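Local coordinates for X-ray repair cross complementing protein 1 variant (Homo sapiens, PDB 6WH1) that probably acts as a scaffold that assembles repair complexes at DNA single-strand breaks, this chain being its C-terminal BRCT domain, at residues A[35-38]-A[39-43]. Sequence-based numbering, arbitrary orientation.
Sequences ELED and YMSDR
E37 and R43 meet crosswise, at about a right angle, across the bend that the chain makes after edge strand 35-36 of the parallel BRCT sheet, a worked example of a local salt bridge spanning a surface loop. E37 bends at chi2 (-88°) and R43 at chi3 (-100°), which brings NH1 at the guanidinium edge to 3.0 Å from E37 OE1. The two planes are inclined to each other and the hydrogen bond is weak, with an N-H...O angle of 128°.

The closer packing centres on E37, whose CB comes within 3.3 Å of Y39 O and whose OE2 is hydrogen-bonded to H10 of the neighbouring strand 10-13; E37 also touches V44. The solvent side is looser. At the corner where the chain turns, the Y39 ring sets one face over D38 O, its CD1 and CE1 each 3.6 Å from D38 CB. On the exposed R43, the backbone N-H gives S41 OG a hydrogen bond (N to OG 3.0 Å), an ST turn; OG also sits above the guanidinium plane, offset toward the rim, without bonding to it. One carboxylate thus links strand 10-13 to the loop: the H10 bond probably fixes its rotation, while the bent geometry and exposed arginine make a modest ionic contribution likely.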
loop_
_atom_site.group_PDB
_atom_site.type_symbol
_atom_site.label_atom_id
_atom_site.label_comp_id
_atom_site.label_asym_id
_atom_site.label_seq_id
_atom_site.Cartn_x
_atom_site.Cartn_y
_atom_site.Cartn_z
ATOM N N GLU A 35 -7.826 -0.999 2.223
ATOM C CA GLU A 35 -7.343 -1.040 3.599
ATOM C C GLU A 35 -6.594 -2.353 3.809
ATOM O O GLU A 35 -7.202 -3.427 3.788
ATOM C CB GLU A 35 -8.500 -0.899 4.583
ATOM N N LEU A 36 -5.278 -2.267 4.006
ATOM C CA LEU A 36 -4.452 -3.445 4.242
ATOM C C LEU A 36 -4.369 -3.757 5.730
ATOM O O LEU A 36 -4.200 -2.860 6.560
ATOM C CB LEU A 36 -3.045 -3.258 3.669
ATOM C CG LEU A 36 -2.978 -3.289 2.140
ATOM C CD1 LEU A 36 -2.253 -2.063 1.618
ATOM C CD2 LEU A 36 -2.341 -4.578 1.625
ATOM N N GLU A 37 -4.481 -5.041 6.055
ATOM C CA GLU A 37 -4.493 -5.515 7.431
ATOM C C GLU A 37 -3.145 -6.117 7.800
ATOM O O GLU A 37 -2.510 -6.790 6.984
ATOM C CB GLU A 37 -5.591 -6.561 7.630
ATOM C CG GLU A 37 -6.980 -6.058 7.296
ATOM C CD GLU A 37 -7.644 -5.400 8.479
ATOM O OE1 GLU A 37 -7.495 -5.921 9.604
ATOM O OE2 GLU A 37 -8.315 -4.367 8.287
ATOM N N ASP A 38 -2.713 -5.871 9.037
ATOM C CA ASP A 38 -1.498 -6.508 9.529
ATOM C C ASP A 38 -1.717 -7.991 9.778
ATOM O O ASP A 38 -0.764 -8.778 9.726
ATOM C CB ASP A 38 -1.026 -5.830 10.814
ATOM C CG ASP A 38 -0.715 -4.362 10.619
ATOM O OD1 ASP A 38 -0.151 -4.009 9.564
ATOM O OD2 ASP A 38 -1.039 -3.561 11.524
ATOM N N TYR A 39 -2.957 -8.390 10.050
ATOM C CA TYR A 39 -3.257 -9.765 10.404
ATOM C C TYR A 39 -4.511 -10.228 9.680
ATOM O O TYR A 39 -5.365 -9.430 9.280
ATOM C CB TYR A 39 -3.469 -9.938 11.909
ATOM C CG TYR A 39 -2.466 -9.239 12.791
ATOM C CD1 TYR A 39 -2.671 -7.927 13.203
ATOM C CD2 TYR A 39 -1.327 -9.899 13.238
ATOM C CE1 TYR A 39 -1.761 -7.289 14.023
ATOM C CE2 TYR A 39 -0.411 -9.268 14.057
ATOM C CZ TYR A 39 -0.633 -7.964 14.448
ATOM O OH TYR A 39 0.277 -7.332 15.267
ATOM N N MET A 40 -4.608 -11.542 9.529
ATOM C CA MET A 40 -5.839 -12.160 9.073
ATOM C C MET A 40 -6.907 -12.059 10.160
ATOM O O MET A 40 -6.614 -12.117 11.357
ATOM C CB MET A 40 -5.584 -13.623 8.711
ATOM C CG MET A 40 -6.756 -14.304 8.039
ATOM S SD MET A 40 -7.324 -13.352 6.620
ATOM C CE MET A 40 -8.871 -14.190 6.273
ATOM N N SER A 41 -8.153 -11.886 9.729
ATOM C CA SER A 41 -9.296 -11.896 10.632
ATOM C C SER A 41 -10.546 -12.071 9.787
ATOM O O SER A 41 -10.491 -12.051 8.555
ATOM C CB SER A 41 -9.376 -10.614 11.472
ATOM O OG SER A 41 -9.907 -9.536 10.713
ATOM N N ASP A 42 -11.684 -12.235 10.463
ATOM C CA ASP A 42 -12.936 -12.316 9.721
ATOM C C ASP A 42 -13.366 -10.973 9.147
ATOM O O ASP A 42 -14.392 -10.916 8.464
ATOM C CB ASP A 42 -14.047 -12.894 10.601
ATOM C CG ASP A 42 -14.200 -12.156 11.916
ATOM O OD1 ASP A 42 -14.379 -10.920 11.901
ATOM O OD2 ASP A 42 -14.150 -12.823 12.969
ATOM N N ARG A 43 -12.618 -9.901 9.409
ATOM C CA ARG A 43 -12.838 -8.619 8.758
ATOM C C ARG A 43 -12.120 -8.509 7.419
ATOM O O ARG A 43 -12.398 -7.572 6.661
ATOM C CB ARG A 43 -12.389 -7.477 9.676
ATOM C CG ARG A 43 -13.077 -7.469 11.030
ATOM C CD ARG A 43 -12.497 -6.400 11.944
ATOM N NE ARG A 43 -11.549 -6.956 12.908
ATOM C CZ ARG A 43 -10.240 -7.056 12.699
ATOM N NH1 ARG A 43 -9.715 -6.634 11.557
ATOM N NH2 ARG A 43 -9.456 -7.578 13.633
#